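Long-range contacts in Ufm1-specific protease (Caenorhabditis elegans, PDB 5EJJ), which cleaves the ubiquitin-like modifier Ufm1 at its C-terminal glycine as a thiol protease and is required for localising certain odorant receptors to olfactory cilia: residues V491-N496 with H550-V555; C396-F401 with Q443-T448. All blocks are in the same frame, centred on the assembly; numbering follows the deposited sequence.

Contact 1. Residues V491-N496 with H550-V555; sequences VMIGGN and HFYNMV
The Tyr552 ring carries the Asn496 amide over one face, with ND2 offset toward the rim, while Gly494 O and Ile493 CG1 approach the ring obliquely; its hydroxyl is held by Ser547 N. The Asn496 amide also crosses the His550 side chain, the two planes 44° apart, and its OD1 lies obliquely near the Phe551 ring. These groups lie beyond the end of an antiparallel β pair in the sheet of the clan CA cysteine protease fold. Met492 and Val555 form a hydrogen-bonded pair, with Val555 N to Met492 O (2.9 Å) running nearly along the C=O axis and Met492 N to Val555 O (3.3 Å) in the carbonyl plane. Gly494 and Asn553 repeat this exchange; Asn553 N meets Gly494 O at 3.0 Å on a lone pair. Between them, Ile493 and Met554 are a non-hydrogen-bonded pair. Their side chains run side by side, Ile493 CD1 against CG, SD and CE of Met554, and Leu480 of helix 477-484 packs on Met554. On the opposite face from Ile493 and Met554, the Met492 and Val555 side chains cross obliquely, and both touch Ile450 of helix 447-457. Met492 CG lies anti to the backbone N (chi1 175°), and a bend at chi2 (-93°) leaves SD 3.5 Å from Val555 CG1. Beyond the paired strands, Phe551 N makes a weak bond of 3.4 Å to Asn496 OD1.

Contact 2. Residues C396-F401 with Q443-T448; sequences CAYRSF and QWIGST
Two hydrogen bonds grip Tyr398 OH: it donates to Gln443 O at 3.0 Å, and Gln425 NE2 of helix 421-425 is its second partner. The bond to Gln443 lies in the carbonyl plane and is fairly straight at the acceptor, with a C=O...donor angle of 159°; the oxygen sits at the ring edge, near the ring plane. Tyr398 CG is anti to its own carbonyl carbon (chi1 -77°), and this torsion swings the phenol from helix 396-409 across to the segment that leads into helix 447-457. Ile445 covers one face of the ring, crossing it at about a right angle: CD1 is 4.0 Å from Tyr398 CE2, and CG1 stands 4.1 Å from Tyr398 CZ, toward the rim. Its CG1 lies between backbone N and carbonyl carbon (chi1 55°), which brings CG1 and CD1 to that face. The rings of His421 and Trp394 also meet Tyr398. One residue back, Ala397 CB rests 3.3 Å from Ile445 O, so a side-chain methyl of the helix meets main chain of the other segment. Gly446 then occupies the N-cap position of helix 447-457, its N making a weak hydrogen bond to Glu449 OE1. Cys396, the inferred nucleophile, begins the other helix and touches His522; as in papain-like proteases, the helix end would probably stabilise its thiolate. No charged pair crosses between the two segments. Because Tyr398 OH spends its proton on Gln443 O, it can accept from Gln425 NE2; these bonds hold the hydroxyl, two residues after Cys396, while Ile445 and the His421 and Trp394 rings would restrict turning of the phenol.

Both segments of contact 2 precede those of contact 1 in the sequence, and all four segments belong to the peptidase C78 region. Their centres lie 11 Å apart and they touch: Ser447, at the start of helix 447-457, packs on Met492, Gly494 and Asn553, and Ser400 of helix 396-409 packs on Met492. Thus the sheet containing strands 491-494 and 552-557 backs onto the two helices joined by contact 2. Ser400 OG also bonds Thr501 OG1 on the adjoining strand 499-507. At this junction Cys396, at the helix start, touches His522. His522 and Asp520, the inferred catalytic partners (Asp520 by similarity), lie just after strand 514-519, consistent with a papain-like active site.

Contact 1. Residues V491-N496 with H550-V555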
ATOM      1  N   VAL A 491       7.012  18.227  -4.993  1.00 41.64           N
ATOM      2  CA  VAL A 491       7.786  19.459  -4.957  1.00 37.55           C
ATOM      3  C   VAL A 491       6.874  20.651  -5.180  1.00 40.01           C
ATOM      4  O   VAL A 491       6.083  20.670  -6.133  1.00 38.72           O
ATOM      5  CB  VAL A 491       8.899  19.432  -6.024  1.00 37.51           C
ATOM      6  CG1 VAL A 491       9.449  20.814  -6.281  1.00 36.88           C
ATOM      7  CG2 VAL A 491      10.002  18.484  -5.587  1.00 38.51           C
ATOM      8  N   MET A 492       6.959  21.629  -4.281  1.00 37.74           N
ATOM      9  CA  MET A 492       6.260  22.877  -4.514  1.00 42.81           C
ATOM     10  C   MET A 492       7.159  23.838  -5.276  1.00 47.71           C
ATOM     11  O   MET A 492       8.263  24.194  -4.826  1.00 41.59           O
ATOM     12  CB  MET A 492       5.761  23.512  -3.224  1.00 44.10           C
ATOM     13  CG  MET A 492       5.133  24.899  -3.442  1.00 54.94           C
ATOM     14  SD  MET A 492       6.245  26.339  -3.261  1.00 41.65           S
ATOM     15  CE  MET A 492       5.062  27.647  -3.567  1.00 48.12           C
ATOM     16  N   ILE A 493       6.668  24.227  -6.452  1.00 52.85           N
ATOM     17  CA  ILE A 493       7.355  25.168  -7.323  1.00 53.60           C
ATOM     18  C   ILE A 493       6.722  26.543  -7.111  1.00 55.32           C
ATOM     19  O   ILE A 493       5.509  26.736  -7.305  1.00 48.45           O
ATOM     20  CB  ILE A 493       7.321  24.698  -8.819  1.00 50.78           C
ATOM     21  CG1 ILE A 493       8.014  25.693  -9.747  1.00 51.97           C
ATOM     22  CG2 ILE A 493       5.908  24.468  -9.299  1.00 50.14           C
ATOM     23  CD1 ILE A 493       9.484  25.669  -9.664  1.00 49.38           C
ATOM     24  N   GLY A 494       7.554  27.477  -6.649  1.00 58.36           N
ATOM     25  CA  GLY A 494       7.139  28.846  -6.395  1.00 59.47           C
ATOM     26  C   GLY A 494       7.218  29.660  -7.665  1.00 61.49           C
ATOM     27  O   GLY A 494       8.250  30.271  -7.969  1.00 56.61           O
ATOM     28  N   GLY A 495       6.116  29.649  -8.413  1.00 67.21           N
ATOM     29  CA  GLY A 495       5.999  30.401  -9.649  1.00 69.20           C
ATOM     30  C   GLY A 495       5.996  31.860  -9.304  1.00 75.55           C
ATOM     31  O   GLY A 495       6.116  32.201  -8.126  1.00 90.68           O
ATOM     32  N   ASN A 496       5.848  32.750 -10.273  1.00 69.74           N
ATOM     33  CA  ASN A 496       5.876  34.136  -9.824  1.00 82.34           C
ATOM     34  C   ASN A 496       4.584  34.674  -9.205  1.00 81.82           C
ATOM     35  O   ASN A 496       4.585  35.108  -8.043  1.00 77.10           O
ATOM     36  CB  ASN A 496       6.590  35.070 -10.794  1.00 79.78           C
ATOM     37  CG  ASN A 496       8.105  34.970 -10.645  1.00 81.79           C
ATOM     38  OD1 ASN A 496       8.796  35.937 -10.304  1.00 78.76           O
ATOM     39  ND2 ASN A 496       8.624  33.768 -10.873  1.00 76.17           N
ATOM     40  N   HIS A 550      10.529  35.552 -15.534  1.00 79.08           N
ATOM     41  CA  HIS A 550      10.446  35.580 -14.074  1.00 73.19           C
ATOM     42  C   HIS A 550      11.367  34.603 -13.347  1.00 65.94           C
ATOM     43  O   HIS A 550      11.984  33.744 -13.969  1.00 68.27           O
ATOM     44  CB  HIS A 550       9.019  35.280 -13.664  1.00 69.45           C
ATOM     45  CG  HIS A 550       8.040  36.322 -14.087  1.00 73.06           C
ATOM     46  ND1 HIS A 550       7.253  36.188 -15.210  1.00 76.95           N
ATOM     47  CD2 HIS A 550       7.715  37.514 -13.535  1.00 67.36           C
ATOM     48  CE1 HIS A 550       6.485  37.255 -15.333  1.00 83.62           C
ATOM     49  NE2 HIS A 550       6.746  38.074 -14.330  1.00 80.13           N
ATOM     50  N   PHE A 551      11.443  34.735 -12.021  1.00 61.99           N
ATOM     51  CA  PHE A 551      12.311  33.879 -11.209  1.00 61.26           C
ATOM     52  C   PHE A 551      11.489  32.892 -10.392  1.00 61.11           C
ATOM     53  O   PHE A 551      10.426  33.240  -9.899  1.00 66.39           O
ATOM     54  CB  PHE A 551      13.253  34.710 -10.320  1.00 57.77           C
ATOM     55  CG  PHE A 551      12.650  35.156  -9.021  1.00 59.17           C
ATOM     56  CD1 PHE A 551      12.029  36.383  -8.917  1.00 58.97           C
ATOM     57  CD2 PHE A 551      12.734  34.353  -7.885  1.00 63.72           C
ATOM     58  CE1 PHE A 551      11.481  36.793  -7.702  1.00 66.51           C
ATOM     59  CE2 PHE A 551      12.173  34.748  -6.679  1.00 51.44           C
ATOM     60  CZ  PHE A 551      11.560  35.970  -6.578  1.00 54.68           C
ATOM     61  N   TYR A 552      11.972  31.660 -10.252  1.00 62.43           N
ATOM     62  CA  TYR A 552      11.187  30.609  -9.600  1.00 59.12           C
ATOM     63  C   TYR A 552      11.881  30.036  -8.362  1.00 60.18           C
ATOM     64  O   TYR A 552      13.087  29.785  -8.388  1.00 60.22           O
ATOM     65  CB  TYR A 552      10.897  29.485 -10.588  1.00 51.21           C
ATOM     66  CG  TYR A 552       9.763  29.756 -11.557  1.00 55.58           C
ATOM     67  CD1 TYR A 552       8.531  29.159 -11.386  1.00 60.71           C
ATOM     68  CD2 TYR A 552       9.934  30.573 -12.662  1.00 59.78           C
ATOM     69  CE1 TYR A 552       7.488  29.375 -12.275  1.00 56.94           C
ATOM     70  CE2 TYR A 552       8.889  30.798 -13.555  1.00 60.58           C
ATOM     71  CZ  TYR A 552       7.667  30.197 -13.344  1.00 56.55           C
ATOM     72  OH  TYR A 552       6.608  30.394 -14.200  1.00 57.42           O
ATOM     73  N   ASN A 553      11.122  29.844  -7.281  1.00 60.06           N
ATOM     74  CA  ASN A 553      11.625  29.138  -6.095  1.00 58.10           C
ATOM     75  C   ASN A 553      11.023  27.717  -5.939  1.00 58.86           C
ATOM     76  O   ASN A 553       9.888  27.455  -6.350  1.00 56.15           O
ATOM     77  CB  ASN A 553      11.463  29.992  -4.821  1.00 61.59           C
ATOM     78  CG  ASN A 553      12.665  30.925  -4.569  1.00 63.83           C
ATOM     79  OD1 ASN A 553      13.622  30.936  -5.342  1.00 61.71           O
ATOM     80  ND2 ASN A 553      12.608  31.709  -3.489  1.00 47.25           N
ATOM     81  N   MET A 554      11.803  26.796  -5.379  1.00 58.44           N
ATOM     82  CA  MET A 554      11.397  25.393  -5.263  1.00 50.99           C
ATOM     83  C   MET A 554      11.676  24.847  -3.857  1.00 51.64           C
ATOM     84  O   MET A 554      12.815  24.921  -3.352  1.00 49.61           O
ATOM     85  CB  MET A 554      12.135  24.544  -6.305  1.00 50.42           C
ATOM     86  CG  MET A 554      11.241  23.896  -7.348  1.00 55.06           C
ATOM     87  SD  MET A 554      12.116  23.377  -8.859  1.00 58.91           S
ATOM     88  CE  MET A 554      12.908  24.908  -9.341  1.00 60.98           C
ATOM     89  N   VAL A 555      10.639  24.311  -3.218  1.00 46.84           N
ATOM     90  CA  VAL A 555      10.816  23.683  -1.907  1.00 44.04           C
ATOM     91  C   VAL A 555      10.700  22.160  -2.024  1.00 36.39           C
ATOM     92  O   VAL A 555       9.785  21.636  -2.674  1.00 31.40           O
ATOM     93  CB  VAL A 555       9.889  24.290  -0.808  1.00 43.94           C
ATOM     94  CG1 VAL A 555       8.499  24.539  -1.338  1.00 45.32           C
ATOM     95  CG2 VAL A 555       9.840  23.395   0.418  1.00 43.74           C
TER

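Contact 2. Residues C396-F401 with Q443-T448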
ATOM      1  N   CYS A 396      -3.678  29.164  -3.629  1.00 71.29           N
ATOM      2  CA  CYS A 396      -2.897  28.262  -4.497  1.00 63.08           C
ATOM      3  C   CYS A 396      -1.727  27.535  -3.811  1.00 57.92           C
ATOM      4  O   CYS A 396      -1.537  26.333  -3.987  1.00 57.63           O
ATOM      5  CB  CYS A 396      -2.441  28.959  -5.805  1.00 69.23           C
ATOM      6  SG  CYS A 396      -1.411  30.484  -5.706  1.00 75.48           S
ATOM      7  N   ALA A 397      -0.968  28.257  -3.002  1.00 59.19           N
ATOM      8  CA  ALA A 397       0.183  27.662  -2.349  1.00 54.58           C
ATOM      9  C   ALA A 397      -0.217  26.890  -1.107  1.00 52.63           C
ATOM     10  O   ALA A 397       0.484  25.974  -0.700  1.00 55.61           O
ATOM     11  CB  ALA A 397       1.209  28.723  -2.007  1.00 57.13           C
ATOM     12  N   TYR A 398      -1.332  27.269  -0.494  1.00 56.38           N
ATOM     13  CA  TYR A 398      -1.840  26.535   0.664  1.00 58.19           C
ATOM     14  C   TYR A 398      -2.151  25.103   0.252  1.00 53.56           C
ATOM     15  O   TYR A 398      -1.810  24.141   0.941  1.00 47.38           O
ATOM     16  CB  TYR A 398      -3.133  27.167   1.174  1.00 61.41           C
ATOM     17  CG  TYR A 398      -2.963  28.423   1.979  1.00 61.57           C
ATOM     18  CD1 TYR A 398      -3.274  29.657   1.437  1.00 64.67           C
ATOM     19  CD2 TYR A 398      -2.515  28.372   3.295  1.00 60.07           C
ATOM     20  CE1 TYR A 398      -3.130  30.808   2.174  1.00 69.37           C
ATOM     21  CE2 TYR A 398      -2.368  29.510   4.043  1.00 60.76           C
ATOM     22  CZ  TYR A 398      -2.677  30.730   3.475  1.00 69.53           C
ATOM     23  OH  TYR A 398      -2.538  31.884   4.205  1.00 72.48           O
ATOM     24  N   ARG A 399      -2.821  24.993  -0.886  1.00 54.02           N
ATOM     25  CA  ARG A 399      -3.224  23.717  -1.433  1.00 55.36           C
ATOM     26  C   ARG A 399      -2.016  22.821  -1.688  1.00 55.67           C
ATOM     27  O   ARG A 399      -2.035  21.638  -1.333  1.00 55.06           O
ATOM     28  CB  ARG A 399      -4.044  23.933  -2.711  1.00 59.65           C
ATOM     29  CG  ARG A 399      -5.304  24.758  -2.477  1.00 60.33           C
ATOM     30  CD  ARG A 399      -5.929  24.373  -1.143  1.00 65.26           C
ATOM     31  NE  ARG A 399      -7.331  24.761  -1.021  1.00 71.36           N
ATOM     32  CZ  ARG A 399      -8.178  24.205  -0.159  1.00 73.80           C
ATOM     33  NH1 ARG A 399      -7.771  23.225   0.639  1.00 71.62           N
ATOM     34  NH2 ARG A 399      -9.440  24.611  -0.110  1.00 81.20           N
ATOM     35  N   SER A 400      -0.966  23.383  -2.290  1.00 52.12           N
ATOM     36  CA  SER A 400       0.259  22.625  -2.529  1.00 48.40           C
ATOM     37  C   SER A 400       0.892  22.222  -1.219  1.00 45.54           C
ATOM     38  O   SER A 400       1.529  21.174  -1.120  1.00 45.79           O
ATOM     39  CB  SER A 400       1.264  23.428  -3.341  1.00 47.17           C
ATOM     40  OG  SER A 400       0.916  23.375  -4.703  1.00 55.40           O
ATOM     41  N   PHE A 401       0.722  23.067  -0.215  1.00 45.50           N
ATOM     42  CA  PHE A 401       1.223  22.754   1.107  1.00 46.10           C
ATOM     43  C   PHE A 401       0.469  21.547   1.632  1.00 43.16           C
ATOM     44  O   PHE A 401       1.056  20.637   2.219  1.00 39.86           O
ATOM     45  CB  PHE A 401       1.021  23.931   2.049  1.00 45.21           C
ATOM     46  CG  PHE A 401       1.291  23.600   3.465  1.00 37.70           C
ATOM     47  CD1 PHE A 401       2.593  23.568   3.942  1.00 39.81           C
ATOM     48  CD2 PHE A 401       0.257  23.300   4.318  1.00 37.08           C
ATOM     49  CE1 PHE A 401       2.866  23.261   5.255  1.00 43.39           C
ATOM     50  CE2 PHE A 401       0.516  22.981   5.635  1.00 47.99           C
ATOM     51  CZ  PHE A 401       1.831  22.961   6.106  1.00 48.80           C
ATOM     52  N   GLN A 443      -4.530  35.966   3.168  1.00 78.64           N
ATOM     53  CA  GLN A 443      -3.299  36.329   2.441  1.00 80.71           C
ATOM     54  C   GLN A 443      -2.772  35.183   1.602  1.00 83.36           C
ATOM     55  O   GLN A 443      -2.548  34.093   2.120  1.00 81.94           O
ATOM     56  CB  GLN A 443      -2.147  36.666   3.398  1.00 82.40           C
ATOM     57  CG  GLN A 443      -2.396  37.773   4.388  1.00 93.73           C
ATOM     58  CD  GLN A 443      -3.383  37.356   5.458  1.00 96.41           C
ATOM     59  OE1 GLN A 443      -4.200  38.163   5.933  1.00 94.79           O
ATOM     60  NE2 GLN A 443      -3.345  36.070   5.815  1.00 82.22           N
ATOM     61  N   TRP A 444      -2.509  35.440   0.325  1.00 86.98           N
ATOM     62  CA  TRP A 444      -1.734  34.503  -0.481  1.00 83.04           C
ATOM     63  C   TRP A 444      -0.298  34.460   0.047  1.00 77.07           C
ATOM     64  O   TRP A 444       0.213  35.456   0.568  1.00 76.96           O
ATOM     65  CB  TRP A 444      -1.772  34.904  -1.955  1.00 83.84           C
ATOM     66  CG  TRP A 444      -1.730  36.373  -2.158  1.00 90.20           C
ATOM     67  CD1 TRP A 444      -2.792  37.228  -2.284  1.00 91.08           C
ATOM     68  CD2 TRP A 444      -0.557  37.172  -2.247  1.00 96.50           C
ATOM     69  NE1 TRP A 444      -2.342  38.517  -2.452  1.00 86.14           N
ATOM     70  CE2 TRP A 444      -0.973  38.508  -2.431  1.00 95.14           C
ATOM     71  CE3 TRP A 444       0.813  36.886  -2.191  1.00 92.19           C
ATOM     72  CZ2 TRP A 444      -0.067  39.553  -2.560  1.00 96.16           C
ATOM     73  CZ3 TRP A 444       1.709  37.921  -2.316  1.00 91.91           C
ATOM     74  CH2 TRP A 444       1.267  39.242  -2.500  1.00 95.85           C
ATOM     75  N   ILE A 445       0.334  33.296  -0.039  1.00 73.32           N
ATOM     76  CA  ILE A 445       1.712  33.164   0.420  1.00 69.01           C
ATOM     77  C   ILE A 445       2.512  32.347  -0.571  1.00 60.24           C
ATOM     78  O   ILE A 445       1.986  31.925  -1.602  1.00 60.81           O
ATOM     79  CB  ILE A 445       1.808  32.511   1.803  1.00 64.46           C
ATOM     80  CG1 ILE A 445       1.094  31.162   1.811  1.00 66.83           C
ATOM     81  CG2 ILE A 445       1.229  33.417   2.861  1.00 71.72           C
ATOM     82  CD1 ILE A 445       1.449  30.304   2.986  1.00 60.56           C
ATOM     83  N   GLY A 446       3.784  32.124  -0.262  1.00 51.60           N
ATOM     84  CA  GLY A 446       4.653  31.443  -1.199  1.00 52.49           C
ATOM     85  C   GLY A 446       5.654  30.487  -0.583  1.00 52.70           C
ATOM     86  O   GLY A 446       5.513  30.060   0.558  1.00 57.58           O
ATOM     87  N   SER A 447       6.687  30.175  -1.349  1.00 53.32           N
ATOM     88  CA  SER A 447       7.637  29.125  -1.002  1.00 52.76           C
ATOM     89  C   SER A 447       8.248  29.257   0.373  1.00 44.73           C
ATOM     90  O   SER A 447       8.523  28.274   1.036  1.00 45.37           O
ATOM     91  CB  SER A 447       8.772  29.092  -2.028  1.00 56.82           C
ATOM     92  OG  SER A 447       8.266  29.162  -3.349  1.00 62.73           O
ATOM     93  N   THR A 448       8.485  30.480   0.800  1.00 52.57           N
ATOM     94  CA  THR A 448       9.366  30.661   1.939  1.00 59.84           C
ATOM     95  C   THR A 448       8.645  30.327   3.266  1.00 57.55           C
ATOM     96  O   THR A 448       9.232  29.746   4.198  1.00 51.38           O
ATOM     97  CB  THR A 448      10.129  32.045   1.858  1.00 60.44           C
ATOM     98  OG1 THR A 448      10.261  32.633   3.155  1.00 65.96           O
ATOM     99  CG2 THR A 448       9.429  33.020   0.895  1.00 57.31           C
TER